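Local coordinates for nitrogenase molybdenum-iron protein alpha chain (Clostridium pasteurianum, PDB 4WES) that forms, with the beta chain, the molybdenum-iron component of nitrogenase, which reduces dinitrogen to ammonium at its molybdenum-iron cofactor, at residues D7-K12 against E450-K455; K178-S183 against A388-I393; L296-K301 against G421-S426. All coordinates share one frame; numbering follows the deposited sequence.

Contact 1: D7-K12 against E450-K455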
ATOM      1  N   ASP A   7      49.006 -11.630  -8.687  1.00 16.54           N
ATOM      2  CA  ASP A   7      49.114 -12.816  -9.529  1.00 16.43           C
ATOM      3  C   ASP A   7      47.784 -13.595  -9.622  1.00 15.75           C
ATOM      4  O   ASP A   7      47.399 -14.110 -10.683  1.00 17.27           O
ATOM      5  CB  ASP A   7      50.224 -13.712  -8.977  1.00 20.54           C
ATOM      6  CG  ASP A   7      51.590 -13.061  -9.034  1.00 25.25           C
ATOM      7  OD1 ASP A   7      52.339 -13.244  -8.047  1.00 36.85           O
ATOM      8  OD2 ASP A   7      51.926 -12.398 -10.043  1.00 33.43           O
ATOM      9  N   GLU A   8      47.118 -13.725  -8.485  1.00 15.03           N
ATOM     10  CA  GLU A   8      45.840 -14.425  -8.411  1.00 15.60           C
ATOM     11  C   GLU A   8      44.776 -13.744  -9.261  1.00 14.69           C
ATOM     12  O   GLU A   8      43.991 -14.407  -9.920  1.00 16.14           O
ATOM     13  CB  GLU A   8      45.418 -14.552  -6.950  1.00 18.24           C
ATOM     14  CG  GLU A   8      46.351 -15.482  -6.205  1.00 21.70           C
ATOM     15  CD  GLU A   8      46.183 -15.472  -4.704  1.00 33.81           C
ATOM     16  OE1 GLU A   8      45.608 -14.508  -4.173  1.00 30.63           O
ATOM     17  OE2 GLU A   8      46.663 -16.428  -4.059  1.00 74.68           O
ATOM     18  N   ILE A   9      44.758 -12.412  -9.220  1.00 14.14           N
ATOM     19  CA  ILE A   9      43.834 -11.654 -10.062  1.00 14.04           C
ATOM     20  C   ILE A   9      44.169 -11.854 -11.547  1.00 14.22           C
ATOM     21  O   ILE A   9      43.271 -12.017 -12.380  1.00 14.58           O
ATOM     22  CB  ILE A   9      43.862 -10.138  -9.717  1.00 13.74           C
ATOM     23  CG1 ILE A   9      43.254  -9.901  -8.346  1.00 14.11           C
ATOM     24  CG2 ILE A   9      43.105  -9.347 -10.756  1.00 14.12           C
ATOM     25  CD1 ILE A   9      43.555  -8.532  -7.804  1.00 14.65           C
ATOM     26  N   LEU A  10      45.450 -11.824 -11.880  1.00 13.68           N
ATOM     27  CA  LEU A  10      45.845 -11.883 -13.278  1.00 13.97           C
ATOM     28  C   LEU A  10      45.691 -13.237 -13.956  1.00 15.35           C
ATOM     29  O   LEU A  10      45.681 -13.312 -15.190  1.00 15.28           O
ATOM     30  CB  LEU A  10      47.282 -11.401 -13.435  1.00 14.94           C
ATOM     31  CG  LEU A  10      47.605  -9.936 -13.165  1.00 14.97           C
ATOM     32  CD1 LEU A  10      49.092  -9.660 -13.202  1.00 16.88           C
ATOM     33  CD2 LEU A  10      46.888  -9.013 -14.137  1.00 16.56           C
ATOM     34  N   GLU A  11      45.628 -14.312 -13.170  1.00 15.27           N
ATOM     35  CA  GLU A  11      45.830 -15.652 -13.719  1.00 16.37           C
ATOM     36  C   GLU A  11      44.902 -15.978 -14.873  1.00 16.32           C
ATOM     37  O   GLU A  11      45.330 -16.587 -15.842  1.00 18.44           O
ATOM     38  CB  GLU A  11      45.695 -16.689 -12.604  1.00 18.67           C
ATOM     39  CG  GLU A  11      45.832 -18.117 -13.103  1.00 27.24           C
ATOM     40  CD  GLU A  11      47.237 -18.448 -13.565  1.00 44.75           C
ATOM     41  OE1 GLU A  11      47.411 -19.442 -14.313  1.00132.85           O
ATOM     42  OE2 GLU A  11      48.168 -17.711 -13.171  1.00 65.58           O
ATOM     43  N   LYS A  12      43.629 -15.623 -14.762  1.00 15.74           N
ATOM     44  CA  LYS A  12      42.632 -16.118 -15.727  1.00 15.70           C
ATOM     45  C   LYS A  12      42.597 -15.328 -17.047  1.00 16.19           C
ATOM     46  O   LYS A  12      42.024 -15.797 -18.062  1.00 18.18           O
ATOM     47  CB  LYS A  12      41.239 -16.115 -15.079  1.00 15.97           C
ATOM     48  CG  LYS A  12      40.190 -16.928 -15.807  1.00 19.24           C
ATOM     49  CD  LYS A  12      38.894 -16.939 -15.009  1.00 20.41           C
ATOM     50  CE  LYS A  12      37.812 -17.813 -15.626  1.00 23.33           C
ATOM     51  NZ  LYS A  12      36.519 -17.669 -14.879  1.00 43.48           N
ATOM     52  N   GLU A 450      35.710 -10.349  -8.044  1.00 11.18           N
ATOM     53  CA  GLU A 450      35.405 -11.650  -7.483  1.00 11.56           C
ATOM     54  C   GLU A 450      36.623 -12.318  -6.862  1.00 11.47           C
ATOM     55  O   GLU A 450      36.514 -12.947  -5.838  1.00 11.75           O
ATOM     56  CB  GLU A 450      34.788 -12.537  -8.525  1.00 13.30           C
ATOM     57  CG  GLU A 450      33.309 -12.177  -8.800  1.00 15.83           C
ATOM     58  CD  GLU A 450      32.531 -13.396  -9.243  1.00 19.03           C
ATOM     59  OE1 GLU A 450      31.553 -13.777  -8.519  1.00 22.71           O
ATOM     60  OE2 GLU A 450      32.945 -13.990 -10.295  1.00 26.74           O
ATOM     61  N   VAL A 451      37.795 -12.151  -7.475  1.00 11.10           N
ATOM     62  CA  VAL A 451      39.022 -12.697  -6.894  1.00 12.25           C
ATOM     63  C   VAL A 451      39.313 -12.019  -5.548  1.00 10.80           C
ATOM     64  O   VAL A 451      39.616 -12.683  -4.557  1.00 12.46           O
ATOM     65  CB  VAL A 451      40.226 -12.599  -7.843  1.00 12.58           C
ATOM     66  CG1 VAL A 451      41.469 -13.095  -7.163  1.00 12.74           C
ATOM     67  CG2 VAL A 451      39.970 -13.405  -9.105  1.00 13.16           C
ATOM     68  N   VAL A 452      39.212 -10.684  -5.502  1.00 11.49           N
ATOM     69  CA  VAL A 452      39.408  -9.928  -4.263  1.00 11.20           C
ATOM     70  C   VAL A 452      38.467 -10.431  -3.164  1.00 10.84           C
ATOM     71  O   VAL A 452      38.903 -10.687  -2.027  1.00 11.44           O
ATOM     72  CB  VAL A 452      39.204  -8.441  -4.490  1.00 11.86           C
ATOM     73  CG1 VAL A 452      39.075  -7.697  -3.165  1.00 13.08           C
ATOM     74  CG2 VAL A 452      40.338  -7.876  -5.349  1.00 13.43           C
ATOM     75  N   LEU A 453      37.183 -10.567  -3.489  1.00 10.56           N
ATOM     76  CA  LEU A 453      36.189 -11.022  -2.505  1.00 10.92           C
ATOM     77  C   LEU A 453      36.533 -12.401  -1.972  1.00 11.09           C
ATOM     78  O   LEU A 453      36.439 -12.666  -0.775  1.00 12.16           O
ATOM     79  CB  LEU A 453      34.804 -11.009  -3.122  1.00 10.95           C
ATOM     80  CG  LEU A 453      34.184  -9.614  -3.267  1.00 10.71           C
ATOM     81  CD1 LEU A 453      33.074  -9.616  -4.292  1.00 10.86           C
ATOM     82  CD2 LEU A 453      33.668  -9.111  -1.942  1.00 11.63           C
ATOM     83  N   GLU A 454      36.913 -13.305  -2.870  1.00 11.26           N
ATOM     84  CA  GLU A 454      37.194 -14.694  -2.477  1.00 12.78           C
ATOM     85  C   GLU A 454      38.447 -14.791  -1.626  1.00 13.30           C
ATOM     86  O   GLU A 454      38.501 -15.529  -0.628  1.00 15.76           O
ATOM     87  CB  GLU A 454      37.267 -15.600  -3.696  1.00 16.94           C
ATOM     88  CG  GLU A 454      37.458 -17.076  -3.299  1.00 23.84           C
ATOM     89  CD  GLU A 454      38.318 -17.835  -4.283  1.00 50.91           C
ATOM     90  OE1 GLU A 454      37.757 -18.529  -5.161  1.00 82.42           O
ATOM     91  OE2 GLU A 454      39.561 -17.728  -4.179  1.00 85.80           O
ATOM     92  N   LYS A 455      39.483 -14.067  -2.017  1.00 12.49           N
ATOM     93  CA  LYS A 455      40.793 -14.181  -1.357  1.00 13.75           C
ATOM     94  C   LYS A 455      40.831 -13.434  -0.052  1.00 13.10           C
ATOM     95  O   LYS A 455      41.400 -13.909   0.921  1.00 16.90           O
ATOM     96  CB  LYS A 455      41.914 -13.713  -2.288  1.00 14.82           C
ATOM     97  CG  LYS A 455      42.081 -14.598  -3.525  1.00 17.09           C
ATOM     98  CD  LYS A 455      42.464 -16.037  -3.214  1.00 22.20           C
ATOM     99  CE  LYS A 455      42.613 -16.835  -4.499  1.00 25.09           C
ATOM    100  NZ  LYS A 455      42.834 -18.279  -4.260  1.00 41.33           N
TER
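Lys-455 and Glu-8 meet along the length of their side chains, the aliphatic part of the lysine running past the carboxylate instead of pointing straight at it. From CB, CG lies anti to the carbonyl carbon, beside the backbone N; the one bend comes at chi2 (-62°), and the chain beyond it runs extended against the glutamate. CG comes 3.6 Å from Glu-8 OE1. CD is equally near, 3.6 Å from the same OE1, while CE rests 3.8 Å from Glu-8 CD. At the tip, NZ stops 4.3 Å from Glu-8 OE2, too far for a salt bridge. It pairs instead with the preceding residue of its own helix, Glu-454, whose OE2 is 3.3 Å from Lys-455 NZ. The ammonium thus has a carboxylate partner within its helix and a second negative group nearby, an arrangement that would be expected to steady the positive charge at an exposed edge.

Beside this charged pair the contact is apolar. The CA atoms of Ile-9 and Val-451 are 5.9 Å apart. Val-451 CG1, anti to its backbone N (chi1 177°), reaches across to Ile-9 CG1 at 3.8 Å. At the tip of the isoleucine, on the side toward the sheet, CD1 touches Val-452 CG2 at 4.1 Å, so the one isoleucine serves two successive valines.

A backbone-to-side-chain bond also joins the two helices: Ile-9 O is hydrogen-bonded to the imidazole NE2 of His-447. Just beyond, Lys-12 NZ bonds to Leu-94 O of the beta chain, placing the contact beside the subunit interface. The short N-terminal helix 5-10 packs against helix 446-456, and Ile-9 continues inward onto Ile-25, Ile-439 and Ile-441, so the helix pair covers neighbouring antiparallel strands 25-27 and 439-441 at one margin of the mixed sheet.

Contact 2: K178-S183 against A388-I393. With HCA (3-hydroxy-3-carboxy-adipic acid), chain E.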
ATOM      1  N   LYS A 178      34.204   9.806 -26.862  1.00 11.23           N
ATOM      2  CA  LYS A 178      35.409  10.592 -26.681  1.00 11.95           C
ATOM      3  C   LYS A 178      36.137  10.218 -25.396  1.00 10.32           C
ATOM      4  O   LYS A 178      35.529   9.877 -24.384  1.00 11.74           O
ATOM      5  CB  LYS A 178      35.090  12.060 -26.731  1.00 13.85           C
ATOM      6  CG  LYS A 178      34.662  12.441 -28.137  1.00 15.79           C
ATOM      7  CD  LYS A 178      34.412  13.908 -28.313  1.00 17.32           C
ATOM      8  CE  LYS A 178      34.213  14.249 -29.782  1.00 18.58           C
ATOM      9  NZ  LYS A 178      33.822  15.668 -29.919  1.00 23.03           N
ATOM     10  N   GLY A 179      37.462  10.259 -25.443  1.00 10.98           N
ATOM     11  CA  GLY A 179      38.235   9.754 -24.355  1.00 11.30           C
ATOM     12  C   GLY A 179      37.927   8.284 -24.093  1.00 10.61           C
ATOM     13  O   GLY A 179      37.668   7.510 -25.020  1.00 11.41           O
ATOM     14  N   VAL A 180      37.997   7.904 -22.829  1.00 10.37           N
ATOM     15  CA  VAL A 180      37.935   6.506 -22.405  1.00 10.93           C
ATOM     16  C   VAL A 180      36.963   6.257 -21.253  1.00 10.10           C
ATOM     17  O   VAL A 180      36.878   5.130 -20.786  1.00 10.74           O
ATOM     18  CB  VAL A 180      39.331   5.965 -22.023  1.00 11.01           C
ATOM     19  CG1 VAL A 180      40.255   6.018 -23.227  1.00 12.06           C
ATOM     20  CG2 VAL A 180      39.959   6.722 -20.885  1.00 11.00           C
ATOM     21  N   SER A 181      36.295   7.305 -20.782  1.00  9.66           N
ATOM     22  CA  SER A 181      35.561   7.283 -19.547  1.00  9.25           C
ATOM     23  C   SER A 181      34.844   8.620 -19.348  1.00  9.03           C
ATOM     24  O   SER A 181      34.920   9.526 -20.188  1.00  9.88           O
ATOM     25  CB  SER A 181      36.520   7.073 -18.393  1.00  9.62           C
ATOM     26  OG  SER A 181      37.375   8.221 -18.294  1.00  9.78           O
ATOM     27  N   GLN A 182      34.265   8.769 -18.159  1.00  8.74           N
ATOM     28  CA  GLN A 182      33.688  10.043 -17.727  1.00  8.67           C
ATOM     29  C   GLN A 182      34.706  11.174 -17.702  1.00  8.81           C
ATOM     30  O   GLN A 182      34.318  12.358 -17.815  1.00  9.23           O
ATOM     31  CB  GLN A 182      33.071   9.906 -16.342  1.00  9.33           C
ATOM     32  CG  GLN A 182      31.875   8.955 -16.213  1.00  9.94           C
ATOM     33  CD  GLN A 182      32.280   7.549 -15.787  1.00  9.00           C
ATOM     34  OE1 GLN A 182      33.162   6.955 -16.378  1.00  9.16           O
ATOM     35  NE2 GLN A 182      31.579   6.995 -14.820  1.00  9.70           N
ATOM     36  N   SER A 183      35.972  10.852 -17.482  1.00  8.85           N
ATOM     37  CA  SER A 183      36.987  11.878 -17.320  1.00  9.25           C
ATOM     38  C   SER A 183      37.020  12.902 -18.462  1.00 10.12           C
ATOM     39  O   SER A 183      37.133  14.109 -18.200  1.00 10.21           O
ATOM     40  CB  SER A 183      38.358  11.241 -17.130  1.00  9.60           C
ATOM     41  OG  SER A 183      39.353  12.236 -17.121  1.00  9.72           O
ATOM     42  N   ALA A 388      46.849   7.793 -26.911  1.00 24.80           N
ATOM     43  CA  ALA A 388      46.186   8.031 -28.194  1.00 23.23           C
ATOM     44  C   ALA A 388      44.642   8.158 -28.115  1.00 21.51           C
ATOM     45  O   ALA A 388      44.008   8.893 -28.895  1.00 22.77           O
ATOM     46  CB  ALA A 388      46.567   6.939 -29.178  1.00 33.24           C
ATOM     47  N   ASP A 389      44.035   7.447 -27.176  1.00 16.57           N
ATOM     48  CA  ASP A 389      42.578   7.465 -27.068  1.00 15.39           C
ATOM     49  C   ASP A 389      42.013   8.713 -26.383  1.00 13.71           C
ATOM     50  O   ASP A 389      40.798   8.916 -26.414  1.00 17.20           O
ATOM     51  CB  ASP A 389      42.119   6.192 -26.363  1.00 15.07           C
ATOM     52  CG  ASP A 389      42.414   4.971 -27.188  1.00 15.77           C
ATOM     53  OD1 ASP A 389      42.017   4.957 -28.350  1.00 19.00           O
ATOM     54  OD2 ASP A 389      43.091   4.064 -26.700  1.00 18.76           O
ATOM     55  N   SER A 390      42.875   9.544 -25.808  1.00 14.37           N
ATOM     56  CA  SER A 390      42.434  10.831 -25.233  1.00 13.54           C
ATOM     57  C   SER A 390      43.141  12.055 -25.843  1.00 14.73           C
ATOM     58  O   SER A 390      42.916  13.174 -25.408  1.00 14.57           O
ATOM     59  CB  SER A 390      42.582  10.830 -23.710  1.00 16.00           C
ATOM     60  OG  SER A 390      41.727   9.869 -23.132  1.00 13.85           O
ATOM     61  N   LYS A 391      43.964  11.854 -26.868  1.00 16.21           N
ATOM     62  CA  LYS A 391      44.784  12.927 -27.391  1.00 18.43           C
ATOM     63  C   LYS A 391      43.988  14.050 -28.010  1.00 17.99           C
ATOM     64  O   LYS A 391      44.479  15.190 -28.059  1.00 21.86           O
ATOM     65  CB  LYS A 391      45.826  12.402 -28.382  1.00 24.29           C
ATOM     66  CG  LYS A 391      45.294  11.887 -29.700  1.00 31.73           C
ATOM     67  CD  LYS A 391      46.449  11.492 -30.624  1.00 52.82           C
ATOM     68  CE  LYS A 391      46.004  10.534 -31.720  1.00100.70           C
ATOM     69  NZ  LYS A 391      44.837  11.065 -32.475  1.00119.63           N
ATOM     70  N   ASN A 392      42.777  13.757 -28.479  1.00 16.78           N
ATOM     71  CA  ASN A 392      41.960  14.782 -29.126  1.00 18.42           C
ATOM     72  C   ASN A 392      41.035  15.556 -28.191  1.00 17.62           C
ATOM     73  O   ASN A 392      40.248  16.404 -28.633  1.00 22.72           O
ATOM     74  CB  ASN A 392      41.179  14.167 -30.271  1.00 18.65           C
ATOM     75  CG  ASN A 392      42.094  13.683 -31.398  1.00 27.98           C
ATOM     76  OD1 ASN A 392      43.150  14.264 -31.647  1.00 33.54           O
ATOM     77  ND2 ASN A 392      41.696  12.618 -32.075  1.00 36.93           N
ATOM     78  N   ILE A 393      41.110  15.276 -26.899  1.00 16.16           N
ATOM     79  CA  ILE A 393      40.392  16.117 -25.917  1.00 16.30           C
ATOM     80  C   ILE A 393      41.083  17.475 -25.909  1.00 16.76           C
ATOM     81  O   ILE A 393      42.259  17.539 -25.653  1.00 16.25           O
ATOM     82  CB  ILE A 393      40.384  15.473 -24.517  1.00 15.14           C
ATOM     83  CG1 ILE A 393      39.739  14.079 -24.568  1.00 15.30           C
ATOM     84  CG2 ILE A 393      39.704  16.390 -23.526  1.00 17.66           C
ATOM     85  CD1 ILE A 393      38.375  14.049 -25.215  1.00 20.70           C
TER
HETATM   86  C1  HCA E 601      28.030   8.291 -13.717  1.00  9.67           C
HETATM   87  C2  HCA E 601      27.108   8.621 -12.540  1.00  8.09           C
HETATM   88  C3  HCA E 601      27.401   7.816 -11.275  1.00  7.43           C
HETATM   89  C4  HCA E 601      26.809   6.395 -11.335  1.00  7.37           C
HETATM   90  C5  HCA E 601      26.915   5.770  -9.933  1.00  8.33           C
HETATM   91  C6  HCA E 601      26.848   4.279  -9.788  1.00  8.30           C
HETATM   92  C7  HCA E 601      26.775   8.533 -10.077  1.00  7.59           C
HETATM   93  O1  HCA E 601      29.143   7.795 -13.498  1.00 10.09           O
HETATM   94  O2  HCA E 601      27.638   8.565 -14.863  1.00 10.56           O
HETATM   95  O3  HCA E 601      26.209   3.808  -8.797  1.00  8.11           O
HETATM   96  O4  HCA E 601      27.432   3.555 -10.625  1.00  8.53           O
HETATM   97  O5  HCA E 601      27.517   8.766  -9.097  1.00  7.33           O
HETATM   98  O6  HCA E 601      25.564   8.794 -10.105  1.00  8.14           O
HETATM   99  O7  HCA E 601      28.802   7.697 -11.076  1.00  7.52           O
HETATM  100  O   HOH W   1      38.485   7.971 -27.652  1.00 14.12           O
HETATM  101  O   HOH W   2      38.766  11.052 -27.925  1.00 24.97           O
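Asp-389 O is approached by two waters and by the CA of Gly-179. Water 1 lies 2.8 Å from Asp-389 O and reaches Gly-179 O as well, bridging two carbonyls. Water 2 makes only a weak bond of 3.3 Å to Asp-389 O, but it accepts from Gly-179 N at 2.9 Å. The third approach is a CA-H...O contact, with Gly-179 CA 3.4 Å from Asp-389 O. The positive phi of Gly-179 (59°) by itself suits glycine; the CA atoms of Gly-179 and Ser-390 are 4.4 Å apart.

Apolar atoms flank this hydrated seam. Val-180 CG1 meets Asp-389 CB at 3.7 Å, the two side chains lying roughly perpendicular. Ile-393, which closes a type I turn begun by Ser-390, brings CD1 to 3.9 Å from Gly-179 N. The charged ends turn to other partners: Asp-389 to Arg-42, Lys-178 to Glu-175.

At the end of the loop, Ser-181 is the N-cap of helix 182-196, its hydroxyl accepting from Ser-183 N. Gln-182 NE2 donates to homocitrate O1 at 2.9 Å (156°) and is also bonded to Glu-368 OE2, while OE1 accepts from Gly-52 N; with both ends gripped, the amide's flip is settled. With no direct hydrogen bond between the loops, their polar joining rests on shared water, beside a Gln-182 that hydrogen-bonds homocitrate, as Ile-465 N does too.

Contact 3: L296-K301 against G421-S426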
ATOM      1  N   LEU A 296      39.951  22.714   7.611  1.00 11.04           N
ATOM      2  CA  LEU A 296      39.635  23.980   8.253  1.00 10.55           C
ATOM      3  C   LEU A 296      40.901  24.622   8.798  1.00 11.97           C
ATOM      4  O   LEU A 296      41.077  25.841   8.751  1.00 12.35           O
ATOM      5  CB  LEU A 296      38.605  23.780   9.360  1.00 12.11           C
ATOM      6  CG  LEU A 296      37.219  23.329   8.898  1.00 12.12           C
ATOM      7  CD1 LEU A 296      36.351  23.044  10.123  1.00 12.72           C
ATOM      8  CD2 LEU A 296      36.568  24.385   8.024  1.00 13.23           C
ATOM      9  N   ARG A 297      41.797  23.825   9.368  1.00 11.70           N
ATOM     10  CA  ARG A 297      43.049  24.357   9.881  1.00 12.61           C
ATOM     11  C   ARG A 297      43.969  24.853   8.756  1.00 12.82           C
ATOM     12  O   ARG A 297      44.626  25.885   8.899  1.00 14.23           O
ATOM     13  CB  ARG A 297      43.733  23.339  10.791  1.00 13.43           C
ATOM     14  CG  ARG A 297      42.994  23.186  12.119  1.00 13.44           C
ATOM     15  CD  ARG A 297      43.516  22.056  12.961  1.00 14.66           C
ATOM     16  NE  ARG A 297      42.857  22.104  14.242  1.00 15.68           N
ATOM     17  CZ  ARG A 297      42.863  21.114  15.125  1.00 16.72           C
ATOM     18  NH1 ARG A 297      43.445  19.959  14.828  1.00 18.01           N
ATOM     19  NH2 ARG A 297      42.263  21.277  16.283  1.00 18.46           N
ATOM     20  N   ASP A 298      43.956  24.178   7.617  1.00 12.90           N
ATOM     21  CA  ASP A 298      44.742  24.656   6.470  1.00 13.18           C
ATOM     22  C   ASP A 298      44.205  25.993   5.958  1.00 13.20           C
ATOM     23  O   ASP A 298      44.968  26.896   5.595  1.00 13.87           O
ATOM     24  CB  ASP A 298      44.688  23.636   5.333  1.00 13.99           C
ATOM     25  CG  ASP A 298      45.558  22.401   5.559  1.00 14.84           C
ATOM     26  OD1 ASP A 298      46.475  22.439   6.395  1.00 17.27           O
ATOM     27  OD2 ASP A 298      45.370  21.437   4.801  1.00 16.13           O
ATOM     28  N   MET A 299      42.879  26.089   5.895  1.00 12.67           N
ATOM     29  CA  MET A 299      42.238  27.318   5.430  1.00 12.75           C
ATOM     30  C   MET A 299      42.610  28.463   6.368  1.00 13.35           C
ATOM     31  O   MET A 299      42.972  29.566   5.925  1.00 14.53           O
ATOM     32  CB  MET A 299      40.725  27.171   5.415  1.00 13.60           C
ATOM     33  CG  MET A 299      40.219  26.229   4.363  1.00 13.38           C
ATOM     34  SD  MET A 299      38.440  25.995   4.497  1.00 15.37           S
ATOM     35  CE  MET A 299      37.896  27.621   3.981  1.00 15.35           C
ATOM     36  N   ALA A 300      42.570  28.232   7.681  1.00 13.63           N
ATOM     37  CA  ALA A 300      42.884  29.276   8.646  1.00 14.40           C
ATOM     38  C   ALA A 300      44.347  29.705   8.508  1.00 14.39           C
ATOM     39  O   ALA A 300      44.668  30.884   8.615  1.00 16.30           O
ATOM     40  CB  ALA A 300      42.604  28.801  10.059  1.00 15.48           C
ATOM     41  N   LYS A 301      45.241  28.766   8.235  1.00 13.95           N
ATOM     42  CA  LYS A 301      46.634  29.111   8.006  1.00 15.42           C
ATOM     43  C   LYS A 301      46.800  30.027   6.790  1.00 15.74           C
ATOM     44  O   LYS A 301      47.593  30.967   6.814  1.00 16.56           O
ATOM     45  CB  LYS A 301      47.492  27.864   7.848  1.00 15.94           C
ATOM     46  CG  LYS A 301      47.727  27.117   9.155  1.00 16.24           C
ATOM     47  CD  LYS A 301      48.356  25.751   8.973  1.00 19.64           C
ATOM     48  CE  LYS A 301      48.376  25.016  10.299  1.00 25.75           C
ATOM     49  NZ  LYS A 301      48.922  23.654  10.159  1.00 29.20           N
ATOM     50  N   GLY A 421      53.009  22.308   5.507  1.00 24.42           N
ATOM     51  CA  GLY A 421      52.097  21.200   5.217  1.00 22.80           C
ATOM     52  C   GLY A 421      50.792  21.594   4.535  1.00 20.25           C
ATOM     53  O   GLY A 421      49.926  20.735   4.328  1.00 21.72           O
ATOM     54  N   VAL A 422      50.631  22.856   4.144  1.00 16.90           N
ATOM     55  CA  VAL A 422      49.392  23.268   3.519  1.00 16.72           C
ATOM     56  C   VAL A 422      49.469  22.881   2.041  1.00 14.70           C
ATOM     57  O   VAL A 422      50.466  23.202   1.379  1.00 15.53           O
ATOM     58  CB  VAL A 422      49.204  24.788   3.680  1.00 16.96           C
ATOM     59  CG1 VAL A 422      47.951  25.256   2.965  1.00 17.27           C
ATOM     60  CG2 VAL A 422      49.149  25.176   5.152  1.00 20.12           C
ATOM     61  N   PRO A 423      48.437  22.189   1.517  1.00 15.35           N
ATOM     62  CA  PRO A 423      48.513  21.610   0.168  1.00 14.24           C
ATOM     63  C   PRO A 423      48.121  22.638  -0.905  1.00 13.56           C
ATOM     64  O   PRO A 423      47.142  22.465  -1.647  1.00 13.84           O
ATOM     65  CB  PRO A 423      47.533  20.451   0.236  1.00 15.00           C
ATOM     66  CG  PRO A 423      46.489  20.927   1.210  1.00 14.62           C
ATOM     67  CD  PRO A 423      47.260  21.700   2.262  1.00 15.18           C
ATOM     68  N   LEU A 424      48.884  23.738  -0.943  1.00 13.99           N
ATOM     69  CA  LEU A 424      48.696  24.764  -1.963  1.00 13.11           C
ATOM     70  C   LEU A 424      49.099  24.213  -3.335  1.00 13.89           C
ATOM     71  O   LEU A 424      50.236  23.790  -3.546  1.00 15.96           O
ATOM     72  CB  LEU A 424      49.491  26.023  -1.613  1.00 15.47           C
ATOM     73  CG  LEU A 424      48.828  26.961  -0.622  1.00 14.64           C
ATOM     74  CD1 LEU A 424      49.824  27.861   0.048  1.00 20.24           C
ATOM     75  CD2 LEU A 424      47.751  27.801  -1.301  1.00 15.99           C
ATOM     76  N   SER A 425      48.151  24.252  -4.253  1.00 13.01           N
ATOM     77  CA  SER A 425      48.346  23.774  -5.627  1.00 15.96           C
ATOM     78  C   SER A 425      48.993  22.410  -5.655  1.00 15.52           C
ATOM     79  O   SER A 425      49.844  22.144  -6.478  1.00 20.54           O
ATOM     80  CB  SER A 425      49.142  24.821  -6.423  1.00 19.65           C
ATOM     81  OG  SER A 425      48.493  26.083  -6.285  1.00 23.80           O
ATOM     82  N   SER A 426      48.558  21.525  -4.766  1.00 14.07           N
ATOM     83  CA  SER A 426      49.156  20.205  -4.710  1.00 16.10           C
ATOM     84  C   SER A 426      48.129  19.187  -4.272  1.00 13.92           C
ATOM     85  O   SER A 426      47.065  19.517  -3.728  1.00 15.74           O
ATOM     86  CB  SER A 426      50.370  20.213  -3.814  1.00 24.35           C
ATOM     87  OG  SER A 426      49.998  20.480  -2.514  1.00 22.96           O
TER
HETATM   88  O   HOH W   3      48.303  20.524   6.765  1.00 30.90           O
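Gly-421 closes a Schellman motif at the end of helix 411-419, its positive phi (100°) turning the chain so that Val-422 CA comes 5.7 Å from Asp-298 CA on helix 289-303. Pro-423 follows as the centre of an inverse gamma turn, spanned by a weak bond from Leu-424 N to Val-422 O. The contact therefore joins the flank of a helix to a loop that runs beside strand 281-283, at the edge of a four-stranded parallel sheet: Pro-423 and Ser-425 make backbone hydrogen bonds to Lys-283 and Trp-281.

Asp-298 carries most of the meeting. Its CG stands anti to the carbonyl carbon (chi1 -75°), which sends the carboxylate out toward the loop, where each oxygen has a different task. OD2 lies 3.2 Å from Pro-423 CD, the ring carbon next to the proline N. OD1 passes Val-422 CG2 at 4.0 Å, the two side chains running antiparallel alongside one another. One turn of helix later, the extended Lys-301 lays CD against the same methyl, 3.9 Å from Val-422 CG2. Val-422 also touches Ile-282 and Leu-417, so it sits between helix, strand and helix.

No direct hydrogen bond crosses between the segments; a water makes the link. Water 3 donates one proton to Asp-298 OD1 at 2.7 Å and the other to Gly-421 O at 2.9 Å, tying the buried carboxylate to the carbonyl of the Schellman glycine.

Overall arrangement
The three contacts are spread widely through the alpha chain, and none touches another. The centres of contact 1 and contact 2 lie about 29 Å apart. Those of contact 2 and contact 3 are separated by about 32 Å, and those of contact 1 and contact 3 by about 40 Å. Contact 1 joins the N-terminal helix to helix 446-456 beside the five-stranded mixed sheet, enclosing the others in sequence. In contact 2, segment 178-183 follows strand 169-172 of one parallel sheet; contact 3 borders strand 281-283 of the other. Along the chain, contacts 2 and 3 interleave, which is consistent with a chain that passes back and forth between its domains, among which the molybdenum cluster lies.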